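Anaphase-promoting complex subunit CUT9 (Schizosaccharomyces pombe, PDB 2XPI) forms part of the anaphase-promoting complex/cyclosome, the E3 ubiquitin ligase that controls progress through mitosis and G1. Local coordinates at residues R393-F396 against S397-S400; P404-G407 against P408-I411. All coordinates share one frame; numbering follows the deposited sequence.

Contact 1. Residues R393-F396 against S397-S400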
# COMPACT_ATOMS: atom_id res chain seq x y z
N ARG A 393 -22.59 -18.02 -14.37
CA ARG A 393 -23.36 -17.16 -13.48
C ARG A 393 -22.59 -16.79 -12.22
O ARG A 393 -22.53 -15.61 -11.86
CB ARG A 393 -24.69 -17.77 -13.07
CG ARG A 393 -25.45 -16.87 -12.11
CD ARG A 393 -26.93 -16.97 -12.30
NE ARG A 393 -27.49 -18.14 -11.64
CZ ARG A 393 -28.23 -19.07 -12.25
NH1 ARG A 393 -28.50 -18.97 -13.55
NH2 ARG A 393 -28.70 -20.09 -11.55
N ARG A 394 -21.99 -17.78 -11.57
CA ARG A 394 -21.15 -17.50 -10.40
C ARG A 394 -20.14 -16.36 -10.68
O ARG A 394 -19.95 -15.46 -9.85
CB ARG A 394 -20.40 -18.74 -9.89
CG ARG A 394 -19.02 -18.34 -9.35
CD ARG A 394 -18.38 -19.31 -8.38
NE ARG A 394 -17.67 -18.67 -7.25
CZ ARG A 394 -17.84 -17.42 -6.80
NH1 ARG A 394 -18.69 -16.57 -7.36
NH2 ARG A 394 -17.15 -17.02 -5.74
N TYR A 395 -19.49 -16.40 -11.83
CA TYR A 395 -18.36 -15.49 -12.07
C TYR A 395 -18.76 -14.10 -12.50
O TYR A 395 -18.06 -13.15 -12.18
CB TYR A 395 -17.32 -16.11 -13.00
CG TYR A 395 -16.58 -17.21 -12.26
CD1 TYR A 395 -15.68 -16.90 -11.25
CD2 TYR A 395 -16.81 -18.55 -12.54
CE1 TYR A 395 -15.01 -17.88 -10.56
CE2 TYR A 395 -16.14 -19.55 -11.85
CZ TYR A 395 -15.25 -19.21 -10.86
OH TYR A 395 -14.59 -20.19 -10.16
N PHE A 396 -19.89 -13.97 -13.19
CA PHE A 396 -20.41 -12.66 -13.51
C PHE A 396 -20.95 -12.08 -12.22
O PHE A 396 -20.92 -10.86 -12.00
CB PHE A 396 -21.50 -12.73 -14.57
CG PHE A 396 -21.03 -13.24 -15.89
CD1 PHE A 396 -19.96 -12.63 -16.54
CD2 PHE A 396 -21.66 -14.30 -16.51
CE1 PHE A 396 -19.52 -13.09 -17.76
CE2 PHE A 396 -21.24 -14.76 -17.72
CZ PHE A 396 -20.16 -14.16 -18.35
N SER A 397 -21.43 -12.96 -11.35
CA SER A 397 -21.82 -12.52 -10.02
C SER A 397 -20.63 -11.94 -9.25
O SER A 397 -20.74 -10.90 -8.62
CB SER A 397 -22.42 -13.67 -9.21
OG SER A 397 -23.03 -13.15 -8.04
N LYS A 398 -19.50 -12.64 -9.30
CA LYS A 398 -18.33 -12.28 -8.51
C LYS A 398 -17.76 -10.95 -8.99
O LYS A 398 -17.38 -10.09 -8.20
CB LYS A 398 -17.28 -13.38 -8.65
CG LYS A 398 -16.10 -13.25 -7.73
CD LYS A 398 -15.06 -14.31 -8.02
CE LYS A 398 -13.70 -13.88 -7.46
NZ LYS A 398 -13.63 -13.81 -5.97
N SER A 399 -17.72 -10.79 -10.31
CA SER A 399 -17.20 -9.61 -10.97
C SER A 399 -18.10 -8.39 -10.75
O SER A 399 -17.61 -7.31 -10.45
CB SER A 399 -17.05 -9.95 -12.46
OG SER A 399 -16.82 -8.82 -13.25
N SER A 400 -19.41 -8.55 -10.89
CA SER A 400 -20.32 -7.43 -10.73
C SER A 400 -20.43 -7.04 -9.26
O SER A 400 -20.91 -5.95 -8.93
CB SER A 400 -21.69 -7.82 -11.28
OG SER A 400 -22.33 -8.78 -10.45

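Contact 2. Residues P404-G407 against P408-I411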
# COMPACT_ATOMS: atom_id res chain seq x y z
N PRO A 404 -19.63 -3.14 -8.85
CA PRO A 404 -21.05 -3.00 -9.15
C PRO A 404 -21.30 -2.01 -10.27
O PRO A 404 -22.40 -1.94 -10.80
CB PRO A 404 -21.63 -2.44 -7.85
CG PRO A 404 -20.62 -2.74 -6.78
CD PRO A 404 -19.29 -2.76 -7.46
N GLN A 405 -20.28 -1.24 -10.63
CA GLN A 405 -20.42 -0.27 -11.72
C GLN A 405 -20.04 -0.87 -13.08
O GLN A 405 -20.21 -0.24 -14.13
CB GLN A 405 -19.59 0.97 -11.42
CG GLN A 405 -20.41 2.24 -11.24
CD GLN A 405 -21.33 2.20 -10.04
OE1 GLN A 405 -21.01 1.63 -9.01
NE2 GLN A 405 -22.48 2.83 -10.18
N PHE A 406 -19.55 -2.11 -13.04
CA PHE A 406 -19.03 -2.81 -14.21
C PHE A 406 -20.12 -3.42 -15.10
O PHE A 406 -20.55 -4.56 -14.88
CB PHE A 406 -18.08 -3.92 -13.75
CG PHE A 406 -17.13 -4.39 -14.81
CD1 PHE A 406 -16.62 -3.49 -15.74
CD2 PHE A 406 -16.76 -5.71 -14.88
CE1 PHE A 406 -15.75 -3.92 -16.74
CE2 PHE A 406 -15.89 -6.14 -15.86
CZ PHE A 406 -15.39 -5.24 -16.79
N GLY A 407 -20.54 -2.67 -16.10
CA GLY A 407 -21.64 -3.05 -16.97
C GLY A 407 -21.56 -4.40 -17.66
O GLY A 407 -22.48 -5.19 -17.54
N PRO A 408 -20.46 -4.67 -18.38
CA PRO A 408 -20.24 -5.97 -19.03
C PRO A 408 -20.52 -7.18 -18.14
O PRO A 408 -21.03 -8.18 -18.63
CB PRO A 408 -18.75 -5.93 -19.41
CG PRO A 408 -18.47 -4.49 -19.65
CD PRO A 408 -19.35 -3.72 -18.68
N ALA A 409 -20.21 -7.10 -16.85
CA ALA A 409 -20.44 -8.23 -15.95
C ALA A 409 -21.92 -8.42 -15.70
O ALA A 409 -22.38 -9.55 -15.46
CB ALA A 409 -19.72 -8.01 -14.65
N TRP A 410 -22.68 -7.33 -15.73
CA TRP A 410 -24.12 -7.40 -15.53
C TRP A 410 -24.79 -8.03 -16.73
O TRP A 410 -25.69 -8.84 -16.56
CB TRP A 410 -24.71 -6.02 -15.23
CG TRP A 410 -24.48 -5.57 -13.81
CD1 TRP A 410 -23.53 -4.68 -13.38
CD2 TRP A 410 -25.18 -6.00 -12.64
NE1 TRP A 410 -23.61 -4.53 -12.02
CE2 TRP A 410 -24.62 -5.33 -11.54
CE3 TRP A 410 -26.25 -6.87 -12.42
CZ2 TRP A 410 -25.08 -5.50 -10.23
CZ3 TRP A 410 -26.71 -7.05 -11.12
CH2 TRP A 410 -26.12 -6.37 -10.04
N ILE A 411 -24.36 -7.68 -17.95
CA ILE A 411 -24.89 -8.29 -19.17
C ILE A 411 -24.64 -9.80 -19.14
O ILE A 411 -25.57 -10.60 -19.31
CB ILE A 411 -24.30 -7.67 -20.46
CG1 ILE A 411 -24.80 -6.23 -20.65
CG2 ILE A 411 -24.72 -8.46 -21.68
CD1 ILE A 411 -26.33 -6.05 -20.45

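Contact 1. Residues R393-F396 against S397-S400
In helix 389-402, the second helix of TPR 9, Arg394 and Tyr395 meet Lys398 one turn on, while Phe396 meets Ser400. The Arg394 and Lys398 side chains run alongside each other. NH1 of Arg394 lies 3.7 Å from CB of Lys398, and the lysine CD sits over one face of the guanidinium. With CG anti to the backbone N (chi1 -171°), Lys398 runs alongside both the arginine and Tyr395, and its CD approaches the tyrosine CD1 obliquely at 4.2 Å. One face of that ring is covered by CG of Arg394, over its centre and 3.8 Å above the plane.

At the other end of the contact, the carbonyl O of Phe396 accepts a hydrogen bond from the backbone N of Ser400 at 3.0 Å. OG of Ser400, turned between its own N and carbonyl carbon (chi1 70°), also reaches this oxygen and that of Ser397, and its single proton may go to either. Phe396, at the position of the consensus TPR phenylalanine, packs on Leu377 and Ile381 of helix 373-385. Lys398 forms a cation-pi pair with Trp376 of that helix.

NH2 of Arg394 and NZ of Lys398 remain 4.8 Å apart: the lysine methylenes, not its ammonium group, lie against the guanidinium, and the like charges probably repel weakly. The buried Ser400 hydroxyl, by contrast, can be satisfied by its own helix.

Contact 2. Residues P404-G407 against P408-I411
Phe406 and Trp410 bracket the start of helix 407-420, the first helix of TPR 10, where the loop after helix 389-402 turns into the new repeat. The tighter part is apolar. Phe406, its CG anti to the backbone N (chi1 -160°), sets one face of its ring against Pro408, with CD1 4.0 Å from the proline CD; the two side chains cross at about a right angle. CD2 of the same ring lies 3.8 Å from CB of Ala409, which approaches it obliquely. Beyond these two, the phenylalanine packs on Val374 and Leu377, so it ties the beginning of helix 407-420 to helix 373-385 of TPR 9.

The first turn is held by backbone bonds. N of Ala409 reaches the carbonyl O of Phe406 only weakly, at 3.2 Å, whereas N of Ile411 meets O of Gly407 at 3.1 Å in a straighter bond. The same glycine oxygen receives a weak bond from N of Trp410.

Packing is looser on the side of Pro404, an exposed residue whose ring stays clear of the indole. Here a polar link takes over: NE1 of Trp410 donates to O of Pro404 at 3.1 Å, with an N-H...O angle of 151°. The nitrogen stands above the carbonyl plane, 47° out of it, and the oxygen is tilted from the indole plane.

Pro408 and Ile411 also touch the chain of another protein, consistent with the role of TPR 10 in binding hcn1. The indole N-H adds a side-chain tie between helix and loop and probably limits rotation of the Trp410 ring.

In the fold
Contacts 1 and 2 follow each other along the chain, their centres about 9 Å apart, on the last helix of TPR 9 and at the entrance to TPR 10. They meet where Ser399 packs on Ala409 and Phe406, and CB of Phe396 on the backbone of Ala409; OG of Ser399 lies 3.3 Å from CB of Ala409, and its polar need is met by Ala373 O. Both are partly buried and both lean on helix 373-385, through Phe396 in one and Phe406 in the other. Contact 1 runs from exposed Arg394 and partly exposed Lys398 to buried Phe396, Ser399 and Ser400. Contact 2, nearer the centre of the chain, is mainly aromatic and apolar, and also borders the partner protein.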